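Local coordinates for OHCU decarboxylase (PDB 2Q37), which catalyses the stereoselective decarboxylation of OHCU to (S)-allantoin, the last step of uric acid breakdown, as the N-terminal domain of a bifunctional plant enzyme, at residues A40-T45 against F63-V68; L72-A77 against M164-I169; A106-S111 against R138-M143; V121-K124 against I130-I133. One frame throughout, in Å; residues are numbered along the deposited sequence.

Contact 1: residues A40-T45 against F63-V68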
loop_
_atom_site.group_PDB
_atom_site.type_symbol
_atom_site.label_atom_id
_atom_site.label_comp_id
_atom_site.label_asym_id
_atom_site.label_seq_id
_atom_site.Cartn_x
_atom_site.Cartn_y
_atom_site.Cartn_z
ATOM N N ALA A 40 -15.740 1.888 -8.013
ATOM C CA ALA A 40 -17.142 2.168 -8.304
ATOM C C ALA A 40 -17.213 2.953 -9.609
ATOM O O ALA A 40 -17.977 2.609 -10.508
ATOM C CB ALA A 40 -17.775 2.978 -7.163
ATOM N N LYS A 41 -16.397 3.998 -9.702
ATOM C CA LYS A 41 -16.348 4.842 -10.885
ATOM C C LYS A 41 -16.071 4.043 -12.163
ATOM O O LYS A 41 -16.848 4.084 -13.119
ATOM C CB LYS A 41 -15.265 5.910 -10.707
ATOM C CG LYS A 41 -15.223 6.955 -11.820
ATOM C CD LYS A 41 -14.066 7.944 -11.643
ATOM C CE LYS A 41 -14.050 8.592 -10.250
ATOM N NZ LYS A 41 -15.322 9.283 -9.889
ATOM N N GLN A 42 -14.960 3.315 -12.174
ATOM C CA GLN A 42 -14.578 2.533 -13.340
ATOM C C GLN A 42 -15.613 1.491 -13.711
ATOM O O GLN A 42 -15.725 1.094 -14.868
ATOM C CB GLN A 42 -13.225 1.863 -13.106
ATOM C CG GLN A 42 -12.065 2.847 -13.083
ATOM C CD GLN A 42 -10.718 2.162 -12.983
ATOM O OE1 GLN A 42 -10.414 1.261 -13.765
ATOM N NE2 GLN A 42 -9.899 2.590 -12.022
HETATM N N MSE A 43 -16.375 1.046 -12.726
HETATM C CA MSE A 43 -17.394 0.049 -12.990
HETATM C C MSE A 43 -18.658 0.730 -13.536
HETATM O O MSE A 43 -19.332 0.184 -14.413
HETATM C CB MSE A 43 -17.707 -0.726 -11.708
HETATM C CG MSE A 43 -18.108 -2.189 -11.923
HETATM SE SE MSE A 43 -16.656 -3.400 -12.427
HETATM C CE MSE A 43 -17.701 -5.026 -12.600
ATOM N N SER A 44 -18.969 1.922 -13.022
ATOM C CA SER A 44 -20.149 2.673 -13.460
ATOM C C SER A 44 -20.142 2.862 -14.965
ATOM O O SER A 44 -21.196 2.874 -15.607
ATOM C CB SER A 44 -20.202 4.055 -12.793
ATOM O OG SER A 44 -20.811 4.003 -11.515
ATOM N N THR A 45 -18.947 3.009 -15.527
ATOM C CA THR A 45 -18.804 3.210 -16.961
ATOM C C THR A 45 -18.289 1.959 -17.657
ATOM O O THR A 45 -17.256 1.982 -18.329
ATOM C CB THR A 45 -17.845 4.365 -17.257
ATOM O OG1 THR A 45 -16.513 3.984 -16.887
ATOM C CG2 THR A 45 -18.258 5.602 -16.467
ATOM N N PHE A 63 -7.597 -5.755 -9.100
ATOM C CA PHE A 63 -6.216 -6.205 -9.006
ATOM C C PHE A 63 -5.201 -5.504 -9.921
ATOM O O PHE A 63 -4.007 -5.527 -9.635
ATOM C CB PHE A 63 -6.139 -7.715 -9.246
ATOM C CG PHE A 63 -6.677 -8.533 -8.115
ATOM C CD1 PHE A 63 -6.094 -8.463 -6.853
ATOM C CD2 PHE A 63 -7.789 -9.366 -8.302
ATOM C CE1 PHE A 63 -6.609 -9.208 -5.786
ATOM C CE2 PHE A 63 -8.317 -10.116 -7.244
ATOM C CZ PHE A 63 -7.728 -10.039 -5.979
ATOM N N ASN A 64 -5.649 -4.877 -11.002
ATOM C CA ASN A 64 -4.688 -4.239 -11.891
ATOM C C ASN A 64 -4.920 -2.771 -12.238
ATOM O O ASN A 64 -4.063 -2.156 -12.873
ATOM C CB ASN A 64 -4.587 -5.033 -13.192
ATOM C CG ASN A 64 -4.495 -6.517 -12.959
ATOM O OD1 ASN A 64 -3.637 -6.988 -12.219
ATOM N ND2 ASN A 64 -5.380 -7.269 -13.593
ATOM N N GLN A 65 -6.049 -2.191 -11.836
ATOM C CA GLN A 65 -6.300 -0.791 -12.180
ATOM C C GLN A 65 -6.369 0.198 -11.025
ATOM O O GLN A 65 -5.828 1.300 -11.108
ATOM C CB GLN A 65 -7.569 -0.672 -13.026
ATOM C CG GLN A 65 -7.469 -1.366 -14.364
ATOM C CD GLN A 65 -6.107 -1.160 -15.022
ATOM O OE1 GLN A 65 -5.651 -0.022 -15.222
ATOM N NE2 GLN A 65 -5.449 -2.267 -15.362
ATOM N N VAL A 66 -7.040 -0.172 -9.948
ATOM C CA VAL A 66 -7.124 0.729 -8.826
ATOM C C VAL A 66 -5.787 0.683 -8.072
ATOM O O VAL A 66 -5.138 -0.367 -8.009
ATOM C CB VAL A 66 -8.293 0.324 -7.919
ATOM C CG1 VAL A 66 -9.613 0.423 -8.716
ATOM C CG2 VAL A 66 -8.079 -1.102 -7.400
ATOM N N ASN A 67 -5.357 1.815 -7.520
ATOM C CA ASN A 67 -4.086 1.828 -6.802
ATOM C C ASN A 67 -4.232 1.491 -5.315
ATOM O O ASN A 67 -5.340 1.349 -4.802
ATOM C CB ASN A 67 -3.366 3.178 -6.981
ATOM C CG ASN A 67 -4.155 4.356 -6.434
ATOM O OD1 ASN A 67 -4.627 4.350 -5.279
ATOM N ND2 ASN A 67 -4.289 5.396 -7.261
ATOM N N VAL A 68 -3.102 1.344 -4.636
ATOM C CA VAL A 68 -3.083 0.991 -3.221
ATOM C C VAL A 68 -3.935 1.927 -2.384
ATOM O O VAL A 68 -4.554 1.522 -1.400
ATOM C CB VAL A 68 -1.637 0.977 -2.712
ATOM C CG1 VAL A 68 -1.601 0.874 -1.203
ATOM C CG2 VAL A 68 -0.899 -0.214 -3.358
#
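Gln42, the residue that reaches across to Gln65 and Val66, sits in the helical turn closed by Ser44 N bonding Ala40 O at 2.8 Å. The same Ala40 O takes a second, weak bond from Met43 N at 3.2 Å. No hydrogen bond links the two segments. Gln42 CG lies beside its own backbone N (chi1 -70°), and the chain is extended beyond it, which carries the amide outward to the other segment. There Gln42 OE1 lies 3.5 Å from Gln65 CB. Gln65 CG is a little farther from Gln42 OE1, at 4.0 Å. Gln42 NE2 lies 4.0 Å from Val66 CG1. The amide therefore rests on carbon atoms, and Gln42 NE2 finds its polar partner in its own helix, as a donor to Glu38 OE2. Gln65 crosses Gln42 at about a right angle. It bends at chi2 (-41°), which takes its amide off to the side, and the two amides do not pair. Their planes stand 66° apart. The fold here is the all-helical OHCU decarboxylase domain. Helix 37-44 meets the chain that leaves helix 51-64 and runs into helix 68-76. Segment 40-45 belongs to the N-terminal region required for binding BRI1. Val66 is buried and also packs on Glu38 and Phe39 of helix 37-44 and on Ile61 of helix 51-64, so it ties the connection to both. Residues 63-68 also face the homodimer partner: Phe63 O accepts a bond from Arg154 of the second subunit, and Val68 packs on Val68 of that subunit.

Contact 2: residues L72-A77 against M164-I169. With 3AL (1-[(4S)-2,5-dioxoimidazolidin-4-yl]urea), chain B.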
loop_
_atom_site.group_PDB
_atom_site.type_symbol
_atom_site.label_atom_id
_atom_site.label_comp_id
_atom_site.label_asym_id
_atom_site.label_seq_id
_atom_site.Cartn_x
_atom_site.Cartn_y
_atom_site.Cartn_z
ATOM N N LEU A 72 -7.055 0.988 0.231
ATOM C CA LEU A 72 -7.155 1.502 1.602
ATOM C C LEU A 72 -8.494 2.176 1.885
ATOM O O LEU A 72 -9.043 2.046 2.990
ATOM C CB LEU A 72 -6.018 2.479 1.887
ATOM C CG LEU A 72 -4.610 1.882 1.766
ATOM C CD1 LEU A 72 -3.570 2.967 2.136
ATOM C CD2 LEU A 72 -4.476 0.633 2.677
ATOM N N GLU A 73 -9.020 2.886 0.891
ATOM C CA GLU A 73 -10.291 3.552 1.064
ATOM C C GLU A 73 -11.358 2.486 1.246
ATOM O O GLU A 73 -12.196 2.577 2.159
ATOM C CB GLU A 73 -10.633 4.426 -0.154
ATOM C CG GLU A 73 -11.954 5.182 -0.001
ATOM C CD GLU A 73 -12.248 6.151 -1.149
ATOM O OE1 GLU A 73 -12.121 5.755 -2.338
ATOM O OE2 GLU A 73 -12.626 7.312 -0.857
ATOM N N ALA A 74 -11.314 1.463 0.394
ATOM C CA ALA A 74 -12.300 0.403 0.459
ATOM C C ALA A 74 -12.284 -0.395 1.759
ATOM O O ALA A 74 -13.349 -0.806 2.228
ATOM C CB ALA A 74 -12.150 -0.528 -0.734
ATOM N N PHE A 75 -11.100 -0.609 2.345
ATOM C CA PHE A 75 -11.010 -1.384 3.584
ATOM C C PHE A 75 -11.694 -0.618 4.711
ATOM O O PHE A 75 -12.458 -1.187 5.512
ATOM C CB PHE A 75 -9.552 -1.649 4.006
ATOM C CG PHE A 75 -8.712 -2.344 2.971
ATOM C CD1 PHE A 75 -9.283 -3.189 2.019
ATOM C CD2 PHE A 75 -7.320 -2.196 2.988
ATOM C CE1 PHE A 75 -8.467 -3.879 1.101
ATOM C CE2 PHE A 75 -6.507 -2.876 2.081
ATOM C CZ PHE A 75 -7.076 -3.721 1.137
ATOM N N SER A 76 -11.398 0.675 4.767
ATOM C CA SER A 76 -11.942 1.546 5.792
ATOM C C SER A 76 -13.472 1.560 5.813
ATOM O O SER A 76 -14.072 1.792 6.858
ATOM C CB SER A 76 -11.434 2.974 5.586
ATOM O OG SER A 76 -12.033 3.563 4.441
ATOM N N ALA A 77 -14.102 1.301 4.672
ATOM C CA ALA A 77 -15.561 1.326 4.607
ATOM C C ALA A 77 -16.254 0.229 5.413
ATOM O O ALA A 77 -17.483 0.257 5.588
ATOM C CB ALA A 77 -16.014 1.253 3.161
HETATM N N MSE A 164 -7.451 -9.337 -1.365
HETATM C CA MSE A 164 -8.105 -10.551 -1.817
HETATM C C MSE A 164 -9.388 -10.815 -1.008
HETATM O O MSE A 164 -10.431 -11.156 -1.570
HETATM C CB MSE A 164 -7.136 -11.714 -1.667
HETATM C CG MSE A 164 -7.684 -13.035 -2.127
HETATM SE SE MSE A 164 -6.474 -14.425 -1.572
HETATM C CE MSE A 164 -4.761 -13.574 -2.060
ATOM N N GLU A 165 -9.296 -10.682 0.312
ATOM C CA GLU A 165 -10.462 -10.859 1.161
ATOM C C GLU A 165 -11.557 -9.848 0.727
ATOM O O GLU A 165 -12.737 -10.190 0.622
ATOM C CB GLU A 165 -10.081 -10.627 2.615
ATOM C CG GLU A 165 -9.258 -11.739 3.194
ATOM C CD GLU A 165 -9.940 -13.074 3.029
ATOM O OE1 GLU A 165 -11.098 -13.195 3.470
ATOM O OE2 GLU A 165 -9.327 -14.005 2.454
ATOM N N GLN A 166 -11.144 -8.612 0.457
ATOM C CA GLN A 166 -12.047 -7.554 0.026
ATOM C C GLN A 166 -12.718 -7.940 -1.283
ATOM O O GLN A 166 -13.906 -7.704 -1.478
ATOM C CB GLN A 166 -11.248 -6.259 -0.146
ATOM C CG GLN A 166 -11.896 -5.165 -0.936
ATOM C CD GLN A 166 -13.112 -4.594 -0.246
ATOM O OE1 GLN A 166 -13.090 -4.301 0.951
ATOM N NE2 GLN A 166 -14.190 -4.420 -1.008
HETATM N N MSE A 167 -11.954 -8.541 -2.182
HETATM C CA MSE A 167 -12.506 -8.927 -3.465
HETATM C C MSE A 167 -13.519 -10.037 -3.284
HETATM O O MSE A 167 -14.535 -10.062 -3.968
HETATM C CB MSE A 167 -11.404 -9.389 -4.412
HETATM C CG MSE A 167 -11.893 -9.662 -5.821
HETATM SE SE MSE A 167 -12.619 -8.082 -6.715
HETATM C CE MSE A 167 -14.489 -8.663 -6.924
ATOM N N LYS A 168 -13.246 -10.967 -2.375
ATOM C CA LYS A 168 -14.203 -12.039 -2.142
ATOM C C LYS A 168 -15.537 -11.457 -1.627
ATOM O O LYS A 168 -16.605 -11.878 -2.053
ATOM C CB LYS A 168 -13.658 -13.055 -1.132
ATOM C CG LYS A 168 -12.480 -13.889 -1.635
ATOM C CD LYS A 168 -12.236 -15.069 -0.704
ATOM C CE LYS A 168 -10.808 -15.114 -0.219
ATOM N NZ LYS A 168 -10.594 -16.225 0.754
ATOM N N ILE A 169 -15.457 -10.485 -0.723
ATOM C CA ILE A 169 -16.633 -9.848 -0.148
ATOM C C ILE A 169 -17.446 -9.189 -1.257
ATOM O O ILE A 169 -18.678 -9.279 -1.292
ATOM C CB ILE A 169 -16.229 -8.750 0.855
ATOM C CG1 ILE A 169 -15.614 -9.386 2.100
ATOM C CG2 ILE A 169 -17.448 -7.888 1.195
ATOM C CD1 ILE A 169 -14.918 -8.410 3.028
HETATM C C4 3AL B . -15.946 -7.005 6.437
HETATM C C5 3AL B . -17.338 -6.652 6.268
HETATM O O5 3AL B . -17.980 -5.644 6.419
HETATM N N7 3AL B . -18.062 -7.775 5.822
HETATM C C8 3AL B . -17.137 -8.804 5.731
HETATM O O8 3AL B . -17.440 -9.933 5.367
HETATM N N9 3AL B . -15.861 -8.381 6.099
HETATM N N3 3AL B . -15.456 -6.629 7.762
HETATM C C2 3AL B . -14.033 -6.920 8.035
HETATM N N1 3AL B . -13.631 -6.589 9.126
HETATM O O2 3AL B . -13.300 -7.495 7.101
#
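Ala74 and Phe75 meet Gln166 mainly through carbon contacts. Gln166 CB approaches the rim of the Phe75 ring, close to the ring plane, and is 3.9 Å from Phe75 CE1. Ala74 CB faces Gln166 CD at 4.2 Å. Gln166 has CG anti to its backbone N (chi1 163°) and then bends at chi2, which lays its amide beside Ala74. The ring of Phe75 and this amide are 34° apart. In the helical decarboxylase domain this contact joins helix 68-76 to the long helix 155-178, close to the centre of the chain. Trp62 of helix 51-64 also touches both Ala74 and Gln166. No hydrogen bond crosses between the segments; Ala74 O and Gln166 OE1, both acceptors, are 3.7 Å apart. One polar bond of Gln166 leads to the active site. Its OE1 is hydrogen-bonded to NE2 of His78, the proton donor of the decarboxylation, consistent with a second-shell residue that steadies the turn of this imidazole. Gln166 NE2 makes a weak bond to Thr170 OG1. Within helix 155-178, Lys168 NZ forms a salt bridge with Glu165 OE2 at 3.1 Å. The ligand contact is made by Ile169, whose CD1 comes within 3.2 Å of N9 of the bound (S)-allantoin.

Contact 3: residues A106-S111 against R138-M143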
loop_
_atom_site.group_PDB
_atom_site.type_symbol
_atom_site.label_atom_id
_atom_site.label_comp_id
_atom_site.label_asym_id
_atom_site.label_seq_id
_atom_site.Cartn_x
_atom_site.Cartn_y
_atom_site.Cartn_z
ATOM N N ALA A 106 -24.752 -15.030 15.525
ATOM C CA ALA A 106 -25.671 -16.063 15.964
ATOM C C ALA A 106 -24.861 -17.141 16.723
ATOM O O ALA A 106 -25.419 -18.152 17.159
ATOM C CB ALA A 106 -26.366 -16.682 14.755
ATOM N N THR A 107 -23.553 -16.933 16.881
ATOM C CA THR A 107 -22.710 -17.912 17.571
ATOM C C THR A 107 -21.646 -17.251 18.435
ATOM O O THR A 107 -20.810 -17.931 19.025
ATOM C CB THR A 107 -21.944 -18.835 16.569
ATOM O OG1 THR A 107 -21.083 -18.034 15.739
ATOM C CG2 THR A 107 -22.910 -19.633 15.692
ATOM N N THR A 108 -21.668 -15.928 18.509
ATOM C CA THR A 108 -20.647 -15.224 19.266
ATOM C C THR A 108 -20.666 -15.499 20.761
ATOM O O THR A 108 -21.507 -16.249 21.265
ATOM C CB THR A 108 -20.752 -13.713 19.058
ATOM O OG1 THR A 108 -19.551 -13.084 19.522
ATOM C CG2 THR A 108 -21.931 -13.162 19.834
ATOM N N SER A 109 -19.710 -14.881 21.452
ATOM C CA SER A 109 -19.544 -14.987 22.895
ATOM C C SER A 109 -18.832 -13.716 23.352
ATOM O O SER A 109 -18.037 -13.137 22.608
ATOM C CB SER A 109 -18.695 -16.208 23.257
ATOM O OG SER A 109 -17.342 -16.047 22.864
ATOM N N ALA A 110 -19.123 -13.276 24.570
ATOM C CA ALA A 110 -18.503 -12.067 25.103
ATOM C C ALA A 110 -16.974 -12.186 25.082
ATOM O O ALA A 110 -16.266 -11.205 24.843
ATOM C CB ALA A 110 -19.000 -11.816 26.520
ATOM N N SER A 111 -16.466 -13.392 25.319
ATOM C CA SER A 111 -15.023 -13.601 25.328
ATOM C C SER A 111 -14.399 -13.333 23.944
ATOM O O SER A 111 -13.365 -12.655 23.832
ATOM C CB SER A 111 -14.701 -15.024 25.785
ATOM O OG SER A 111 -13.315 -15.160 26.058
ATOM N N ARG A 138 -18.192 -18.053 9.035
ATOM C CA ARG A 138 -17.148 -17.926 10.016
ATOM C C ARG A 138 -17.663 -17.440 11.354
ATOM O O ARG A 138 -18.641 -16.690 11.451
ATOM C CB ARG A 138 -16.062 -16.992 9.493
ATOM C CG ARG A 138 -15.743 -17.210 8.015
ATOM C CD ARG A 138 -14.426 -17.929 7.775
ATOM N NE ARG A 138 -13.595 -17.166 6.836
ATOM C CZ ARG A 138 -13.829 -17.057 5.527
ATOM N NH1 ARG A 138 -14.876 -17.681 4.975
ATOM N NH2 ARG A 138 -13.035 -16.283 4.774
ATOM N N THR A 139 -16.980 -17.908 12.388
ATOM C CA THR A 139 -17.261 -17.568 13.767
ATOM C C THR A 139 -16.297 -16.452 14.166
ATOM O O THR A 139 -15.280 -16.238 13.499
ATOM C CB THR A 139 -17.013 -18.795 14.644
ATOM O OG1 THR A 139 -18.091 -19.724 14.465
ATOM C CG2 THR A 139 -16.901 -18.403 16.101
ATOM N N HIS A 140 -16.619 -15.718 15.228
ATOM C CA HIS A 140 -15.714 -14.669 15.685
ATOM C C HIS A 140 -14.440 -15.333 16.191
ATOM O O HIS A 140 -13.340 -14.773 16.097
ATOM C CB HIS A 140 -16.352 -13.842 16.798
ATOM C CG HIS A 140 -17.393 -12.891 16.307
ATOM N ND1 HIS A 140 -18.739 -13.081 16.529
ATOM C CD2 HIS A 140 -17.285 -11.757 15.576
ATOM C CE1 HIS A 140 -19.417 -12.102 15.956
ATOM N NE2 HIS A 140 -18.558 -11.285 15.372
ATOM N N ALA A 141 -14.605 -16.545 16.710
ATOM C CA ALA A 141 -13.497 -17.330 17.230
ATOM C C ALA A 141 -12.519 -17.716 16.103
ATOM O O ALA A 141 -11.297 -17.549 16.241
ATOM C CB ALA A 141 -14.036 -18.579 17.920
ATOM N N GLU A 142 -13.045 -18.232 14.993
ATOM C CA GLU A 142 -12.181 -18.610 13.885
ATOM C C GLU A 142 -11.507 -17.362 13.337
ATOM O O GLU A 142 -10.311 -17.372 13.028
ATOM C CB GLU A 142 -12.981 -19.274 12.776
ATOM C CG GLU A 142 -13.813 -20.439 13.250
ATOM C CD GLU A 142 -14.754 -20.929 12.183
ATOM O OE1 GLU A 142 -15.084 -20.131 11.283
ATOM O OE2 GLU A 142 -15.175 -22.099 12.242
HETATM N N MSE A 143 -12.273 -16.281 13.230
HETATM C CA MSE A 143 -11.738 -15.033 12.708
HETATM C C MSE A 143 -10.731 -14.390 13.644
HETATM O O MSE A 143 -9.796 -13.753 13.186
HETATM C CB MSE A 143 -12.874 -14.068 12.389
HETATM C CG MSE A 143 -13.734 -14.545 11.230
HETATM SE SE MSE A 143 -14.875 -13.144 10.519
HETATM C CE MSE A 143 -16.581 -13.638 11.352
#
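The starts of two helices, 110-127 and 140-150, come side by side here, and Thr108 meets His140 between them. Both helices belong to the helical decarboxylase domain, and the contact centre lies about 18 Å from the centre of the chain. The first turn of helix 140-150 has half of a capping box: Thr139, the N-cap, gives its backbone N to Glu142 OE1 at 3.1 Å. The N-H...OE1 angle is 160°, and the donor comes from above the carboxylate plane. The Thr139 side chain makes no capping bond in return. Ser109 caps the other helix through its OG, bonded to Ala112 N. His140 CB points toward segment 106-111, and CG beside the backbone N (chi1 -75°) brings ND1 next to Thr108. Thr108 OG1 lies obliquely to the ring, 3.1 Å from His140 ND1. The ring also meets Phe105 edge-to-face and packs on Leu116 and Ala112. With an alanine here the imidazole is gone, which would probably leave Phe105 without its ring partner and open a gap beside Thr108. Thr107 OG1 is hydrogen-bonded to Thr103 O, its stronger partner, and to Ala104 O, and it stands 3.7 Å from Thr139 OG1. Thr108 CB is close to the imidazole too, 3.3 Å from His140 ND1.

Contact 4: residues V121-K124 against I130-I133. With 3AL (1-[(4S)-2,5-dioxoimidazolidin-4-yl]urea), chain B.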
loop_
_atom_site.group_PDB
_atom_site.type_symbol
_atom_site.label_atom_id
_atom_site.label_comp_id
_atom_site.label_asym_id
_atom_site.label_seq_id
_atom_site.Cartn_x
_atom_site.Cartn_y
_atom_site.Cartn_z
ATOM N N VAL A 121 -7.429 -3.426 17.553
ATOM C CA VAL A 121 -6.682 -2.226 17.867
ATOM C C VAL A 121 -5.207 -2.486 17.583
ATOM O O VAL A 121 -4.537 -1.647 16.979
ATOM C CB VAL A 121 -6.832 -1.855 19.345
ATOM C CG1 VAL A 121 -5.878 -0.716 19.689
ATOM C CG2 VAL A 121 -8.262 -1.458 19.632
ATOM N N LEU A 122 -4.709 -3.645 18.025
ATOM C CA LEU A 122 -3.307 -4.014 17.818
ATOM C C LEU A 122 -2.963 -4.128 16.338
ATOM O O LEU A 122 -1.899 -3.701 15.912
ATOM C CB LEU A 122 -2.982 -5.360 18.462
ATOM C CG LEU A 122 -3.283 -5.607 19.936
ATOM C CD1 LEU A 122 -2.610 -6.923 20.328
ATOM C CD2 LEU A 122 -2.765 -4.461 20.806
ATOM N N TYR A 123 -3.867 -4.718 15.565
ATOM C CA TYR A 123 -3.653 -4.917 14.140
ATOM C C TYR A 123 -3.626 -3.601 13.361
ATOM O O TYR A 123 -2.806 -3.422 12.459
ATOM C CB TYR A 123 -4.741 -5.864 13.610
ATOM C CG TYR A 123 -4.653 -6.231 12.146
ATOM C CD1 TYR A 123 -4.997 -5.310 11.151
ATOM C CD2 TYR A 123 -4.256 -7.506 11.754
ATOM C CE1 TYR A 123 -4.946 -5.648 9.796
ATOM C CE2 TYR A 123 -4.205 -7.859 10.394
ATOM C CZ TYR A 123 -4.549 -6.920 9.431
ATOM O OH TYR A 123 -4.486 -7.244 8.107
ATOM N N LYS A 124 -4.511 -2.679 13.722
ATOM C CA LYS A 124 -4.596 -1.385 13.056
ATOM C C LYS A 124 -3.325 -0.600 13.296
ATOM O O LYS A 124 -2.825 0.090 12.408
ATOM C CB LYS A 124 -5.796 -0.608 13.588
ATOM C CG LYS A 124 -6.435 0.318 12.576
ATOM C CD LYS A 124 -5.577 1.532 12.301
ATOM C CE LYS A 124 -6.308 2.509 11.386
ATOM N NZ LYS A 124 -7.735 2.692 11.798
ATOM N N ILE A 130 -7.647 -1.643 9.034
ATOM C CA ILE A 130 -8.267 -2.657 9.887
ATOM C C ILE A 130 -8.124 -4.071 9.322
ATOM O O ILE A 130 -7.748 -4.261 8.166
ATOM C CB ILE A 130 -9.786 -2.372 10.123
ATOM C CG1 ILE A 130 -10.541 -2.385 8.801
ATOM C CG2 ILE A 130 -9.970 -1.017 10.773
ATOM C CD1 ILE A 130 -12.037 -2.442 8.991
ATOM N N PHE A 131 -8.418 -5.061 10.157
ATOM C CA PHE A 131 -8.353 -6.459 9.756
ATOM C C PHE A 131 -9.534 -6.773 8.797
ATOM O O PHE A 131 -10.707 -6.654 9.175
ATOM C CB PHE A 131 -8.417 -7.334 11.010
ATOM C CG PHE A 131 -8.486 -8.802 10.720
ATOM C CD1 PHE A 131 -7.409 -9.464 10.125
ATOM C CD2 PHE A 131 -9.626 -9.541 11.058
ATOM C CE1 PHE A 131 -7.472 -10.855 9.875
ATOM C CE2 PHE A 131 -9.697 -10.929 10.811
ATOM C CZ PHE A 131 -8.619 -11.583 10.220
ATOM N N ILE A 132 -9.211 -7.167 7.567
ATOM C CA ILE A 132 -10.211 -7.477 6.535
ATOM C C ILE A 132 -10.253 -8.972 6.224
ATOM O O ILE A 132 -9.234 -9.593 5.936
ATOM C CB ILE A 132 -9.906 -6.739 5.212
ATOM C CG1 ILE A 132 -9.781 -5.230 5.472
ATOM C CG2 ILE A 132 -11.024 -7.008 4.182
ATOM C CD1 ILE A 132 -11.080 -4.577 5.965
ATOM N N ILE A 133 -11.441 -9.546 6.284
ATOM C CA ILE A 133 -11.610 -10.962 6.011
ATOM C C ILE A 133 -13.056 -11.144 5.616
ATOM O O ILE A 133 -13.943 -10.510 6.200
ATOM C CB ILE A 133 -11.343 -11.819 7.273
ATOM C CG1 ILE A 133 -11.185 -13.297 6.897
ATOM C CG2 ILE A 133 -12.511 -11.694 8.248
ATOM C CD1 ILE A 133 -10.995 -14.260 8.123
HETATM C C4 3AL B . -15.946 -7.005 6.437
HETATM C C5 3AL B . -17.338 -6.652 6.268
HETATM O O5 3AL B . -17.980 -5.644 6.419
HETATM N N7 3AL B . -18.062 -7.775 5.822
HETATM C C8 3AL B . -17.137 -8.804 5.731
HETATM O O8 3AL B . -17.440 -9.933 5.367
HETATM N N9 3AL B . -15.861 -8.381 6.099
HETATM N N3 3AL B . -15.456 -6.629 7.762
HETATM C C2 3AL B . -14.033 -6.920 8.035
HETATM N N1 3AL B . -13.631 -6.589 9.126
HETATM O O2 3AL B . -13.300 -7.495 7.101
HETATM O O HOH W 1 -6.902 -6.513 6.657
#
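In the helical decarboxylase domain Tyr123 of helix 110-127 turns its ring face to Phe131, in the extended loop that follows and walls the (S)-allantoin pocket. From CB, the Tyr123 ring is directed to that loop because CG stands anti to the backbone N (chi1 -178°). Phe131 CB sits over the middle of the Tyr123 ring, 7° off its normal, a CH-pi contact. Tyr123 CD1 is 3.6 Å from Phe131 N. Tyr123 CE1 lies 3.5 Å from Phe131 CA, which is over one face of the ring, and it also nears Ile130 O. On the other branch, Tyr123 CE2 touches Phe131 CD1 at 3.6 Å. This is a T-shaped pair: the edge of Phe131 points to the face of Tyr123, and the planes are 74° apart. At the tip, Tyr123 OH bonds to Glu158 OE1 and takes a hydrogen bond from a water at 2.9 Å. The same water donates to Ile130 O at 2.8 Å and accepts from Ile132 N, so three bonds hold it between tyrosine and loop. A leucine in place of Tyr123 lacks the hydroxyl and the flat ring face, and would probably leave the water and Glu158 without this partner and the edge of Phe131 without its platform. Lys124 adds a looser contact, its CG 4.2 Å from Ile130 CG2. The backbone beyond the water holds the ligand. Phe131 O accepts from the urea N1 of (S)-allantoin at 2.9 Å. Ile133 uses both its backbone groups: its O accepts from ligand N9, and its N donates to ligand O2 at 2.9 Å.

How the contacts relate
Contacts 2 and 4 flank the (S)-allantoin pocket, with centres 12 Å apart. Contact 2 gives an isoleucine side chain to the ligand, and contact 4 gives backbone groups. They touch where Glu165 OE1 comes within 3.4 Å of Ile133 CA. Contact 3 touches the same loop: Met143 SE is 3.6 Å from Ile133 CG2, and helix 110-127 serves both contacts 3 and 4. Contact 1 lies away from the annotated sites, but it joins contact 2 through Phe63 CE2 and Met167 CG, 3.9 Å apart. Contacts 1 and 3 lie on opposite sides of the chain's centre, about 33 Å between centres, with the ligand-bearing contacts between them.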